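Local coordinates for protein ricin B lectin (PDB 3VSF) that probably cleaves beta-1,3-galactan from the chain end as a family 43 glycoside hydrolase and binds galactose through a ricin-type beta-trefoil domain, at residues 57-62 with 319-324; 286-291 with 308-313. All coordinates share one frame; numbering follows the deposited sequence.

Contact 1 (57-62 with 319-324); sequences HAHGGG and NDSQYV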
loop_
_atom_site.group_PDB
_atom_site.type_symbol
_atom_site.label_atom_id
_atom_site.label_comp_id
_atom_site.label_asym_id
_atom_site.label_seq_id
_atom_site.Cartn_x
_atom_site.Cartn_y
_atom_site.Cartn_z
ATOM N N HIS A 57 15.437 -5.371 -9.037
ATOM C CA HIS A 57 15.192 -4.130 -9.767
ATOM C C HIS A 57 13.927 -4.211 -10.617
ATOM O O HIS A 57 13.991 -4.456 -11.821
ATOM C CB HIS A 57 16.398 -3.762 -10.637
ATOM C CG HIS A 57 16.947 -4.907 -11.432
ATOM N ND1 HIS A 57 16.712 -5.059 -12.782
ATOM C CD2 HIS A 57 17.723 -5.955 -11.066
ATOM C CE1 HIS A 57 17.320 -6.150 -13.212
ATOM N NE2 HIS A 57 17.939 -6.714 -12.191
ATOM N N ALA A 58 12.779 -4.005 -9.981
ATOM C CA ALA A 58 11.494 -4.038 -10.673
ATOM C C ALA A 58 10.644 -2.828 -10.297
ATOM O O ALA A 58 9.540 -2.970 -9.770
ATOM C CB ALA A 58 10.755 -5.330 -10.361
ATOM N N HIS A 59 11.166 -1.640 -10.579
ATOM C CA HIS A 59 10.507 -0.397 -10.207
ATOM C C HIS A 59 9.234 -0.161 -11.015
ATOM O O HIS A 59 9.139 -0.569 -12.174
ATOM C CB HIS A 59 11.472 0.775 -10.375
ATOM C CG HIS A 59 12.803 0.553 -9.726
ATOM N ND1 HIS A 59 12.992 -0.363 -8.712
ATOM C CD2 HIS A 59 14.013 1.118 -9.951
ATOM C CE1 HIS A 59 14.258 -0.348 -8.338
ATOM N NE2 HIS A 59 14.899 0.543 -9.074
ATOM N N GLY A 60 8.260 0.499 -10.395
ATOM C CA GLY A 60 6.974 0.744 -11.026
ATOM C C GLY A 60 6.348 -0.545 -11.519
ATOM O O GLY A 60 5.548 -0.544 -12.452
ATOM N N GLY A 61 6.712 -1.650 -10.877
ATOM C CA GLY A 61 6.315 -2.964 -11.342
ATOM C C GLY A 61 4.890 -3.373 -11.028
ATOM O O GLY A 61 4.070 -2.563 -10.595
ATOM N N GLY A 62 4.602 -4.649 -11.263
ATOM C CA GLY A 62 3.300 -5.225 -10.985
ATOM C C GLY A 62 3.456 -6.709 -10.721
ATOM O O GLY A 62 4.577 -7.215 -10.669
ATOM N N ASN A 319 17.413 3.437 -10.132
ATOM C CA ASN A 319 17.786 2.085 -9.726
ATOM C C ASN A 319 18.023 1.944 -8.224
ATOM O O ASN A 319 18.083 0.832 -7.700
ATOM C CB ASN A 319 19.018 1.612 -10.500
ATOM C CG ASN A 319 18.782 1.561 -11.996
ATOM O OD1 ASN A 319 18.326 0.549 -12.530
ATOM N ND2 ASN A 319 19.088 2.657 -12.681
ATOM N N ASP A 320 18.159 3.073 -7.536
ATOM C CA ASP A 320 18.367 3.070 -6.092
ATOM C C ASP A 320 17.049 3.204 -5.335
ATOM O O ASP A 320 17.039 3.457 -4.131
ATOM C CB ASP A 320 19.326 4.189 -5.679
ATOM C CG ASP A 320 20.741 3.959 -6.171
ATOM O OD1 ASP A 320 21.125 2.785 -6.358
ATOM O OD2 ASP A 320 21.472 4.955 -6.365
ATOM N N SER A 321 15.940 3.029 -6.047
ATOM C CA SER A 321 14.618 3.125 -5.438
ATOM C C SER A 321 14.293 1.884 -4.614
ATOM O O SER A 321 14.597 0.762 -5.017
ATOM C CB SER A 321 13.547 3.338 -6.509
ATOM O OG SER A 321 13.728 4.575 -7.171
ATOM N N GLN A 322 13.670 2.096 -3.458
ATOM C CA GLN A 322 13.300 1.001 -2.569
ATOM C C GLN A 322 11.818 0.664 -2.708
ATOM O O GLN A 322 11.066 1.396 -3.351
ATOM C CB GLN A 322 13.642 1.360 -1.123
ATOM C CG GLN A 322 15.135 1.520 -0.873
ATOM C CD GLN A 322 15.447 2.502 0.241
ATOM O OE1 GLN A 322 14.626 3.351 0.584
ATOM N NE2 GLN A 322 16.643 2.391 0.809
ATOM N N TYR A 323 11.402 -0.449 -2.110
ATOM C CA TYR A 323 10.019 -0.901 -2.231
ATOM C C TYR A 323 9.280 -0.859 -0.897
ATOM O O TYR A 323 9.886 -0.988 0.167
ATOM C CB TYR A 323 9.966 -2.314 -2.815
ATOM C CG TYR A 323 10.810 -2.490 -4.055
ATOM C CD1 TYR A 323 10.376 -2.019 -5.287
ATOM C CD2 TYR A 323 12.043 -3.125 -3.994
ATOM C CE1 TYR A 323 11.146 -2.176 -6.424
ATOM C CE2 TYR A 323 12.820 -3.287 -5.125
ATOM C CZ TYR A 323 12.367 -2.811 -6.336
ATOM O OH TYR A 323 13.139 -2.970 -7.464
ATOM N N VAL A 324 7.966 -0.677 -0.968
ATOM C CA VAL A 324 7.124 -0.649 0.219
ATOM C C VAL A 324 5.885 -1.513 0.015
ATOM O O VAL A 324 4.989 -1.157 -0.749
ATOM C CB VAL A 324 6.686 0.787 0.568
ATOM C CG1 VAL A 324 5.628 0.771 1.661
ATOM C CG2 VAL A 324 7.885 1.623 0.987
#
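The hydroxyl of Y323 takes the amide hydrogen of A58, A58 N to Y323 OH 2.7 Å with an N-H...O angle of 159°, and the same oxygen is hydrogen-bonded to the carbonyl of I56, so the phenol bridges an amide and a carbonyl of one loop. Chi1 of -49° places Y323 CG beside its backbone N, and the hydroxyl end of the ring then reaches the loop, where it crosses the H59 side chain at about a right angle; the ring planes stand 49° apart and their centroids 5.4 Å. The H59 imidazole lies between this phenol and the 319-321 backbone. S321 CB sits over the centre of one face, 4.0 Å from the ring centroid, in a CH-pi contact, while CA of N319 lies at the ring edge, 3.3 Å from H59 NE2. That nitrogen also gives a weak hydrogen bond to N319 O at 3.5 Å. The polar atoms of S321 are met elsewhere: OG by V318 O and A311 N, and the carbonyl O by side-chain NE2 of Q47. On the other segment, Y89 OH holds H57 N, and K121 NZ holds G60 O. The loop makes a type II beta turn from A58 to G61, closed by a weak bond from G61 N to A58 O, with G60 at positive phi. This turn leads into strand 61-66, the first strand of the first four-stranded sheet, and Y323 stands on the third strand of the fifth, an adjacency typical of the five-bladed beta-propeller of family 43 enzymes, whose last blade comes round to the first.

Contact 2 (286-291 with 308-313); sequences RSQPTF and DRWAGA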
loop_
_atom_site.group_PDB
_atom_site.type_symbol
_atom_site.label_atom_id
_atom_site.label_comp_id
_atom_site.label_asym_id
_atom_site.label_seq_id
_atom_site.Cartn_x
_atom_site.Cartn_y
_atom_site.Cartn_z
ATOM N N ARG A 286 5.858 7.528 2.499
ATOM C CA ARG A 286 7.011 7.745 1.630
ATOM C C ARG A 286 7.066 6.744 0.481
ATOM O O ARG A 286 8.082 6.079 0.272
ATOM C CB ARG A 286 8.317 7.703 2.428
ATOM C CG ARG A 286 8.508 8.883 3.365
ATOM C CD ARG A 286 9.984 9.155 3.607
ATOM N NE ARG A 286 10.644 8.064 4.320
ATOM C CZ ARG A 286 11.952 7.834 4.282
ATOM N NH1 ARG A 286 12.743 8.611 3.554
ATOM N NH2 ARG A 286 12.470 6.820 4.964
ATOM N N SER A 287 5.969 6.640 -0.262
ATOM C CA SER A 287 5.916 5.748 -1.412
ATOM C C SER A 287 4.830 6.175 -2.391
ATOM O O SER A 287 4.007 7.039 -2.087
ATOM C CB SER A 287 5.663 4.307 -0.964
ATOM O OG SER A 287 4.291 4.102 -0.672
ATOM N N GLN A 288 4.840 5.565 -3.570
ATOM C CA GLN A 288 3.801 5.794 -4.562
ATOM C C GLN A 288 3.225 4.453 -4.998
ATOM O O GLN A 288 3.970 3.539 -5.351
ATOM C CB GLN A 288 4.363 6.546 -5.768
ATOM C CG GLN A 288 3.310 6.989 -6.770
ATOM C CD GLN A 288 3.906 7.695 -7.972
ATOM O OE1 GLN A 288 5.112 7.628 -8.211
ATOM N NE2 GLN A 288 3.063 8.381 -8.735
ATOM N N PRO A 289 1.889 4.326 -4.965
ATOM C CA PRO A 289 1.224 3.072 -5.335
ATOM C C PRO A 289 1.597 2.639 -6.746
ATOM O O PRO A 289 1.712 3.481 -7.637
ATOM C CB PRO A 289 -0.266 3.430 -5.265
ATOM C CG PRO A 289 -0.315 4.923 -5.351
ATOM C CD PRO A 289 0.925 5.396 -4.661
ATOM N N THR A 290 1.790 1.339 -6.944
ATOM C CA THR A 290 2.159 0.826 -8.256
ATOM C C THR A 290 1.248 -0.313 -8.703
ATOM O O THR A 290 0.944 -0.441 -9.888
ATOM C CB THR A 290 3.633 0.367 -8.300
ATOM O OG1 THR A 290 4.008 0.076 -9.652
ATOM C CG2 THR A 290 3.839 -0.870 -7.441
ATOM N N PHE A 291 0.808 -1.135 -7.754
ATOM C CA PHE A 291 -0.056 -2.265 -8.082
ATOM C C PHE A 291 -0.644 -2.940 -6.844
ATOM O O PHE A 291 -0.044 -2.924 -5.771
ATOM C CB PHE A 291 0.708 -3.288 -8.924
ATOM C CG PHE A 291 -0.179 -4.265 -9.633
ATOM C CD1 PHE A 291 -0.949 -3.863 -10.711
ATOM C CD2 PHE A 291 -0.243 -5.585 -9.226
ATOM C CE1 PHE A 291 -1.767 -4.758 -11.369
ATOM C CE2 PHE A 291 -1.058 -6.483 -9.881
ATOM C CZ PHE A 291 -1.822 -6.071 -10.954
ATOM N N ASP A 308 6.481 2.285 -4.534
ATOM C CA ASP A 308 7.868 2.603 -4.836
ATOM C C ASP A 308 8.335 3.813 -4.041
ATOM O O ASP A 308 7.713 4.875 -4.082
ATOM C CB ASP A 308 8.057 2.859 -6.335
ATOM C CG ASP A 308 8.063 1.580 -7.151
ATOM O OD1 ASP A 308 9.123 0.922 -7.214
ATOM O OD2 ASP A 308 7.013 1.236 -7.733
ATOM N N ARG A 309 9.427 3.644 -3.305
ATOM C CA ARG A 309 10.068 4.765 -2.639
ATOM C C ARG A 309 11.143 5.319 -3.562
ATOM O O ARG A 309 12.325 5.001 -3.423
ATOM C CB ARG A 309 10.667 4.335 -1.298
ATOM C CG ARG A 309 11.333 5.463 -0.526
ATOM C CD ARG A 309 11.579 5.069 0.919
ATOM N NE ARG A 309 10.327 4.830 1.631
ATOM C CZ ARG A 309 10.249 4.479 2.910
ATOM N NH1 ARG A 309 11.355 4.323 3.626
ATOM N NH2 ARG A 309 9.064 4.283 3.472
ATOM N N TRP A 310 10.716 6.138 -4.517
ATOM C CA TRP A 310 11.610 6.665 -5.541
ATOM C C TRP A 310 12.808 7.398 -4.946
ATOM O O TRP A 310 12.652 8.349 -4.181
ATOM C CB TRP A 310 10.846 7.583 -6.496
ATOM C CG TRP A 310 9.716 6.898 -7.202
ATOM C CD1 TRP A 310 8.381 7.096 -7.001
ATOM C CD2 TRP A 310 9.824 5.894 -8.219
ATOM N NE1 TRP A 310 7.650 6.282 -7.833
ATOM C CE2 TRP A 310 8.513 5.534 -8.590
ATOM C CE3 TRP A 310 10.901 5.268 -8.854
ATOM C CZ2 TRP A 310 8.251 4.574 -9.567
ATOM C CZ3 TRP A 310 10.638 4.316 -9.822
ATOM C CH2 TRP A 310 9.324 3.979 -10.170
ATOM N N ALA A 311 14.003 6.947 -5.311
ATOM C CA ALA A 311 15.236 7.551 -4.823
ATOM C C ALA A 311 15.365 8.996 -5.291
ATOM O O ALA A 311 16.176 9.758 -4.763
ATOM C CB ALA A 311 16.440 6.736 -5.274
ATOM N N GLY A 312 14.560 9.367 -6.281
ATOM C CA GLY A 312 14.570 10.721 -6.805
ATOM C C GLY A 312 14.230 11.747 -5.744
ATOM O O GLY A 312 14.532 12.931 -5.892
ATOM N N ALA A 313 13.597 11.289 -4.670
ATOM C CA ALA A 313 13.223 12.167 -3.567
ATOM C C ALA A 313 14.458 12.755 -2.895
ATOM O O ALA A 313 14.449 13.909 -2.465
ATOM C CB ALA A 313 12.372 11.415 -2.557
#
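R286 lays its guanidinium obliquely over one face of the R309 guanidinium, R286 NE standing 3.8 Å above the R309 plane, near its centre, with the two planes 39° apart. The two like charges would be expected to disfavour this pairing, though solvent around the exposed R286 may screen it. R309 is held independently of the overlap: its NE donates to R286 O over 2.9 Å at 151°, and its NH2 is bonded to Y285 O. A bend at chi3 (-64°) turns the otherwise extended R309 chain so that NE faces this carbonyl. The backbones meet next to the arginines as the open end of the hairpin formed by strands 288-296 and 301-309, the two first strands of the fifth propeller blade. Q288 and D308 form an antiparallel hydrogen-bonded pair, Q288 N reaching D308 O at 3.0 Å and D308 N reaching Q288 O at 2.9 Å. Further along, T290 and F291 both face M306 in a classic beta bulge. The extended Q288 side chain rises from the sheet with CG anti to the backbone N and offers OE1, in its carbonyl plane, to W310 NE1 at 2.9 Å, the amide standing steeply against the indole. Q288 NE2 is hydrogen-bonded to S251 OG. D308 CB lies over one face of the indole, toward its rim, while D308 OD2 lies 3.5 Å from T290 CB and takes a weak hydrogen bond from G60 N.

In the fold
The two contacts lie 8 Å apart between their centres. Along the chain the order is 57-62, 286-291, 308-313, 319-324, so the short-range contact 2 falls within the 257-residue separation bridged by contact 1. Strands 301-309 and 322-330 are neighbours in the fifth sheet, joined here by Q322 O and R309 N at 2.8 Å, and W310 of contact 2 packs against S321 of contact 1. G61 O also meets T290 OG1 at 2.8 Å, tying the start of the first blade directly to the first strand of the last. Contact 2 lies within the fifth blade, pairing its first two strands, and contact 1 joins that blade to the first, where the propeller ring closes.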